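Local coordinates for rhamnonate dehydratase (Gibberella zeae PH-1, PDB 3FXG) that catalyses the dehydration of rhamnonate as a magnesium-dependent member of the enolase superfamily, at the interface of chains A and B and the interface of chains A and C. Sequence-based numbering; all coordinates share one arbitrary frame. Chains: chain A/B/C, Rhamnonate dehydratase.

Contact 1: the interface of chains A and B. Residues chain A 84, 224-225, 276, 278; chain B 121-123.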
ATOM      1  N   PHE A  84     -40.337   7.082   8.478  1.00 19.66           N
ATOM      2  CA  PHE A  84     -40.755   5.717   8.749  1.00 18.94           C
ATOM      3  C   PHE A  84     -40.183   5.369  10.117  1.00 18.20           C
ATOM      4  O   PHE A  84     -39.167   5.927  10.524  1.00 18.00           O
ATOM      5  CB  PHE A  84     -40.247   4.768   7.646  1.00 22.11           C
ATOM      6  CG  PHE A  84     -38.885   4.177   7.904  1.00 26.68           C
ATOM      7  CD1 PHE A  84     -37.783   4.986   8.166  1.00 28.73           C
ATOM      8  CD2 PHE A  84     -38.700   2.797   7.850  1.00 28.80           C
ATOM      9  CE1 PHE A  84     -36.519   4.430   8.368  1.00 29.54           C
ATOM     10  CE2 PHE A  84     -37.440   2.233   8.050  1.00 31.13           C
ATOM     11  CZ  PHE A  84     -36.346   3.053   8.310  1.00 30.42           C
ATOM     12  N   TYR A 224     -31.347  -2.729  -5.037  1.00 12.83           N
ATOM     13  CA  TYR A 224     -31.780  -2.856  -3.644  1.00 13.44           C
ATOM     14  C   TYR A 224     -30.931  -3.806  -2.779  1.00 12.06           C
ATOM     15  O   TYR A 224     -31.441  -4.796  -2.248  1.00 11.47           O
ATOM     16  CB  TYR A 224     -33.258  -3.288  -3.611  1.00 13.59           C
ATOM     17  CG  TYR A 224     -33.958  -3.065  -2.281  1.00 15.56           C
ATOM     18  CD1 TYR A 224     -34.132  -1.777  -1.766  1.00 15.81           C
ATOM     19  CD2 TYR A 224     -34.429  -4.141  -1.529  1.00 14.74           C
ATOM     20  CE1 TYR A 224     -34.756  -1.568  -0.527  1.00 16.80           C
ATOM     21  CE2 TYR A 224     -35.051  -3.945  -0.293  1.00 15.20           C
ATOM     22  CZ  TYR A 224     -35.209  -2.658   0.203  1.00 16.84           C
ATOM     23  OH  TYR A 224     -35.795  -2.468   1.435  1.00 14.97           O
HETATM   24  N   MSE A 225     -29.645  -3.480  -2.639  1.00 12.30           N
HETATM   25  CA  MSE A 225     -28.677  -4.248  -1.843  1.00 13.69           C
HETATM   26  C   MSE A 225     -28.817  -5.774  -1.938  1.00 13.49           C
HETATM   27  O   MSE A 225     -28.501  -6.498  -0.993  1.00 14.13           O
HETATM   28  CB  MSE A 225     -28.743  -3.793  -0.367  1.00 18.60           C
HETATM   29  CG  MSE A 225     -30.095  -3.959   0.329  1.00 22.63           C
HETATM   30 SE   MSE A 225     -30.281  -3.025   2.065  1.00 31.64          SE
HETATM   31  CE  MSE A 225     -32.203  -2.812   2.044  1.00 24.91           C
ATOM     32  N   HIS A 276     -28.955   3.136   2.640  1.00 11.43           N
ATOM     33  CA  HIS A 276     -29.014   2.392   3.889  1.00 13.01           C
ATOM     34  C   HIS A 276     -27.741   2.522   4.723  1.00 11.44           C
ATOM     35  O   HIS A 276     -27.356   1.602   5.441  1.00 12.30           O
ATOM     36  CB  HIS A 276     -29.348   0.926   3.622  1.00 12.31           C
ATOM     37  CG  HIS A 276     -30.697   0.733   3.002  1.00 15.05           C
ATOM     38  ND1 HIS A 276     -30.872   0.525   1.651  1.00 15.54           N
ATOM     39  CD2 HIS A 276     -31.938   0.778   3.541  1.00 15.44           C
ATOM     40  CE1 HIS A 276     -32.165   0.451   1.383  1.00 17.28           C
ATOM     41  NE2 HIS A 276     -32.832   0.601   2.512  1.00 17.49           N
ATOM     42  N   TYR A 278     -25.564   5.299   7.429  1.00 11.47           N
ATOM     43  CA  TYR A 278     -25.896   6.345   8.402  1.00 11.86           C
ATOM     44  C   TYR A 278     -24.700   7.076   9.010  1.00 11.91           C
ATOM     45  O   TYR A 278     -23.616   6.509   9.132  1.00 11.84           O
ATOM     46  CB  TYR A 278     -26.701   5.727   9.551  1.00 12.69           C
ATOM     47  CG  TYR A 278     -27.751   4.729   9.111  1.00 15.15           C
ATOM     48  CD1 TYR A 278     -29.099   5.080   9.055  1.00 14.12           C
ATOM     49  CD2 TYR A 278     -27.390   3.438   8.724  1.00 14.70           C
ATOM     50  CE1 TYR A 278     -30.063   4.167   8.624  1.00 15.68           C
ATOM     51  CE2 TYR A 278     -28.343   2.521   8.289  1.00 17.83           C
ATOM     52  CZ  TYR A 278     -29.675   2.892   8.241  1.00 17.48           C
ATOM     53  OH  TYR A 278     -30.611   1.982   7.807  1.00 20.27           O
TER
HETATM   54  N   MSE B 121     -32.509  -5.727   7.249  1.00 14.89           N
HETATM   55  CA  MSE B 121     -31.367  -4.955   6.790  1.00 19.35           C
HETATM   56  C   MSE B 121     -31.715  -3.492   6.509  1.00 17.71           C
HETATM   57  O   MSE B 121     -30.915  -2.597   6.791  1.00 18.63           O
HETATM   58  CB  MSE B 121     -30.798  -5.616   5.534  1.00 24.18           C
HETATM   59  CG  MSE B 121     -29.539  -4.995   4.979  1.00 33.78           C
HETATM   60 SE   MSE B 121     -28.789  -6.172   3.631  1.00 49.81          SE
HETATM   61  CE  MSE B 121     -27.892  -7.374   4.838  1.00 35.89           C
ATOM     62  N   PHE B 122     -32.909  -3.239   5.978  1.00 15.60           N
ATOM     63  CA  PHE B 122     -33.304  -1.871   5.654  1.00 15.28           C
ATOM     64  C   PHE B 122     -33.396  -0.909   6.841  1.00 15.27           C
ATOM     65  O   PHE B 122     -33.387   0.309   6.653  1.00 16.20           O
ATOM     66  CB  PHE B 122     -34.611  -1.864   4.841  1.00 15.56           C
ATOM     67  CG  PHE B 122     -35.848  -2.199   5.633  1.00 14.19           C
ATOM     68  CD1 PHE B 122     -36.687  -1.188   6.095  1.00 15.52           C
ATOM     69  CD2 PHE B 122     -36.207  -3.522   5.863  1.00 13.53           C
ATOM     70  CE1 PHE B 122     -37.871  -1.489   6.769  1.00 12.91           C
ATOM     71  CE2 PHE B 122     -37.383  -3.836   6.535  1.00 13.38           C
ATOM     72  CZ  PHE B 122     -38.222  -2.816   6.988  1.00 13.70           C
ATOM     73  N   TYR B 123     -33.471  -1.439   8.058  1.00 12.97           N
ATOM     74  CA  TYR B 123     -33.532  -0.579   9.236  1.00 12.42           C
ATOM     75  C   TYR B 123     -32.638  -1.116  10.352  1.00 13.55           C
ATOM     76  O   TYR B 123     -32.671  -0.613  11.475  1.00 12.85           O
ATOM     77  CB  TYR B 123     -34.979  -0.458   9.736  1.00 12.56           C
ATOM     78  CG  TYR B 123     -35.545  -1.700  10.403  1.00 11.96           C
ATOM     79  CD1 TYR B 123     -35.418  -1.898  11.779  1.00 12.76           C
ATOM     80  CD2 TYR B 123     -36.220  -2.669   9.661  1.00 11.44           C
ATOM     81  CE1 TYR B 123     -35.948  -3.028  12.400  1.00 11.61           C
ATOM     82  CE2 TYR B 123     -36.756  -3.806  10.274  1.00 11.95           C
ATOM     83  CZ  TYR B 123     -36.615  -3.977  11.641  1.00 11.94           C
ATOM     84  OH  TYR B 123     -37.128  -5.101  12.250  1.00 14.09           O
TER
HETATM   85  O   HOH W   1     -29.382  -0.538   7.387  1.00 30.96           O
HETATM   86  O   HOH W   2     -33.063   3.310   6.989  1.00 37.29           O
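B:Phe122 lodges against A:Phe84, A:Tyr224, A:Met225 and A:His276 in a two-fold symmetric interface that joins two copies of this enolase-superfamily enzyme in the deposited octamer. The inserted loop of B:Met121, B:Phe122 and B:Tyr123 meets chain A close in sequence to its magnesium ligands A:Asp222 and A:Glu275, and so may help to wall the neighbouring active site.

The B:Phe122 ring crosses that of A:Phe84 at a slant, with CE1 4.0 Å from A:Phe84 CE2. B:Tyr123 presents its CB to the same rim of A:Phe84 and lays CD2 over a face of the B:Phe122 ring. At the root of the B:Phe122 side chain, CB faces the phenol oxygen OH of A:Tyr224 at 3.7 Å. The methyl CE of A:Met225, a selenomethionine, also packs on this CB, 3.8 Å away. The A:Met225 chain runs extended past CG (chi3 154°), and its CE lies over a face of each of the A:Tyr224 and A:His276 rings, towards the rim. A:Met225 SE also approaches the poorly ordered B:Met121.

On the imidazole side, A:His276 CD2 lies 3.7 Å from B:Phe122 CA. Water joins the backbone of the loop to the A:Tyr278 phenol OH, which lies 2.8 Å from water 1, at the ring edge and in its plane. Water 1 in turn contacts B:Met121 O at 2.6 Å. Water 2, 2.9 Å from the same phenol OH, leads to B:Phe122 O at 3.0 Å.

Contact 2: the interface of chains A and C. Residues chain A 110-111, 114, 280, 310; chain C 160, 339.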
ATOM      1  N   ASN A 110     -26.516  21.692  15.973  1.00 11.68           N
ATOM      2  CA  ASN A 110     -25.301  20.898  16.132  1.00 13.19           C
ATOM      3  C   ASN A 110     -25.229  20.226  17.500  1.00 14.32           C
ATOM      4  O   ASN A 110     -24.913  19.040  17.599  1.00 16.59           O
ATOM      5  CB  ASN A 110     -24.054  21.761  15.902  1.00 10.93           C
ATOM      6  CG  ASN A 110     -23.811  22.051  14.428  1.00 11.78           C
ATOM      7  OD1 ASN A 110     -24.421  21.429  13.555  1.00 13.98           O
ATOM      8  ND2 ASN A 110     -22.908  22.980  14.144  1.00 10.35           N
ATOM      9  N   LEU A 111     -25.522  20.979  18.556  1.00 12.30           N
ATOM     10  CA  LEU A 111     -25.490  20.421  19.905  1.00 12.01           C
ATOM     11  C   LEU A 111     -26.521  19.308  20.080  1.00 11.72           C
ATOM     12  O   LEU A 111     -26.205  18.217  20.561  1.00 10.76           O
ATOM     13  CB  LEU A 111     -25.763  21.514  20.944  1.00 11.23           C
ATOM     14  CG  LEU A 111     -25.955  21.000  22.375  1.00 11.60           C
ATOM     15  CD1 LEU A 111     -24.628  20.471  22.905  1.00 13.57           C
ATOM     16  CD2 LEU A 111     -26.477  22.120  23.267  1.00 13.86           C
ATOM     17  N   GLU A 114     -25.520  16.004  18.226  1.00 10.74           N
ATOM     18  CA  GLU A 114     -24.422  15.302  18.880  1.00 11.36           C
ATOM     19  C   GLU A 114     -24.906  14.621  20.149  1.00  9.88           C
ATOM     20  O   GLU A 114     -24.500  13.502  20.454  1.00  9.75           O
ATOM     21  CB  GLU A 114     -23.285  16.268  19.224  1.00 10.45           C
ATOM     22  CG  GLU A 114     -22.637  16.920  18.008  1.00 12.19           C
ATOM     23  CD  GLU A 114     -22.086  15.903  17.029  1.00 13.94           C
ATOM     24  OE1 GLU A 114     -21.315  15.021  17.464  1.00 16.73           O
ATOM     25  OE2 GLU A 114     -22.415  15.989  15.825  1.00 12.97           O
ATOM     26  N   ARG A 280     -22.086  10.671   9.602  1.00 11.22           N
ATOM     27  CA  ARG A 280     -20.936  11.155   8.850  1.00 10.17           C
ATOM     28  C   ARG A 280     -19.832  10.105   8.868  1.00 10.12           C
ATOM     29  O   ARG A 280     -19.027  10.018   7.942  1.00  9.66           O
ATOM     30  CB  ARG A 280     -20.428  12.486   9.427  1.00 10.17           C
ATOM     31  CG  ARG A 280     -20.047  12.490  10.915  1.00 10.68           C
ATOM     32  CD  ARG A 280     -19.615  13.906  11.329  1.00 12.35           C
ATOM     33  NE  ARG A 280     -19.214  14.038  12.731  1.00 13.34           N
ATOM     34  CZ  ARG A 280     -20.016  14.439  13.715  1.00 14.86           C
ATOM     35  NH1 ARG A 280     -21.284  14.747  13.467  1.00 10.35           N
ATOM     36  NH2 ARG A 280     -19.539  14.561  14.949  1.00 13.70           N
ATOM     37  N   LYS A 310     -23.120  17.891   6.782  1.00  9.56           N
ATOM     38  CA  LYS A 310     -21.731  17.515   7.036  1.00 10.11           C
ATOM     39  C   LYS A 310     -21.273  16.409   6.086  1.00 10.91           C
ATOM     40  O   LYS A 310     -20.119  16.378   5.666  1.00 11.69           O
ATOM     41  CB  LYS A 310     -21.556  17.066   8.488  1.00 11.64           C
ATOM     42  CG  LYS A 310     -21.791  18.189   9.498  1.00 13.12           C
ATOM     43  CD  LYS A 310     -21.447  17.761  10.911  1.00 16.73           C
ATOM     44  CE  LYS A 310     -21.620  18.919  11.893  1.00 19.29           C
ATOM     45  NZ  LYS A 310     -23.034  19.374  11.956  1.00 20.02           N
TER
ATOM     46  N   THR C 160     -22.536  25.018  20.753  1.00 14.06           N
ATOM     47  CA  THR C 160     -22.260  23.645  21.151  1.00 14.51           C
ATOM     48  C   THR C 160     -21.611  23.709  22.528  1.00 15.12           C
ATOM     49  O   THR C 160     -21.401  22.690  23.180  1.00 17.01           O
ATOM     50  CB  THR C 160     -21.307  22.934  20.168  1.00 15.46           C
ATOM     51  OG1 THR C 160     -20.133  23.732  19.966  1.00 15.97           O
ATOM     52  CG2 THR C 160     -22.005  22.692  18.832  1.00 14.46           C
ATOM     53  N   PRO C 339     -19.167  20.835  16.394  1.00 13.63           N
ATOM     54  CA  PRO C 339     -18.935  19.695  17.281  1.00 14.13           C
ATOM     55  C   PRO C 339     -17.458  19.390  17.523  1.00 13.21           C
ATOM     56  O   PRO C 339     -17.112  18.765  18.524  1.00 12.81           O
ATOM     57  CB  PRO C 339     -19.643  18.551  16.560  1.00 14.94           C
ATOM     58  CG  PRO C 339     -19.466  18.915  15.118  1.00 16.02           C
ATOM     59  CD  PRO C 339     -19.774  20.397  15.124  1.00 15.62           C
TER
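A bend at chi2 (-57°) brings CD of A:Glu114 to C:Pro339, and chi3 (-52°) turns the face of the carboxylate onto it, while the extended chain of A:Lys310 carries CE to the same proline ring and a bend at its last torsion (chi4 63°) turns NZ towards A:Asn110 OD1. C:Pro339 is thereby received between side chains of helices 109-119 and 305-316 of chain A. The two-fold symmetric interface of chains A and C, part of the deposited octamer, contains a twin of this patch.

The proline touches chain A mainly through its ring carbons. Its CB stands over the carboxylate of A:Glu114, 3.6 Å from CD, and the glutamate side chain crosses the ring at about a right angle. C:Pro339 CG lies 3.9 Å from A:Lys310 CE, where the two side chains run past each other in opposite directions.

Polar bonds within chain A hold this receiving surface in shape. A:Arg280, from helix 279-287, grips A:Glu114 end-on in a two-pronged salt bridge. Its NH1 reaches the syn lone pair of OE2 at 2.9 Å. NH2 bonds OE1 at 3.1 Å, also from the syn side but tilted from the carboxylate plane. The pairing fixes the rotation of the carboxylate face under the proline and probably offsets its charge. The A:Lys310 ammonium NZ donates to A:Asn110 OD1 at 3.0 Å, coming from above the carbonyl plane and tying two helices together.

Nearer the N-terminal start of helix 109-119, C:Thr160 approaches A:Asn110 and A:Leu111. The threonine leads with its methyl, and CG2 rests 3.7 Å from A:Asn110 CB.

The centres of the C-alpha atoms of contact 1 and contact 2 lie about 23 Å apart, and chain A takes part in both, facing a different neighbour in each. Helix 109-119 supplies much of the chain A surface in contact 2, and the loop that enters the partner in contact 1 follows the end of this same helix in chain B. A:Tyr278 of contact 1 also lies just ahead of helix 279-287, which carries A:Arg280 of contact 2. With two distinct two-fold interfaces, each subunit can join two others, consistent with the eight-copy assembly; short shared segments could couple them mechanically.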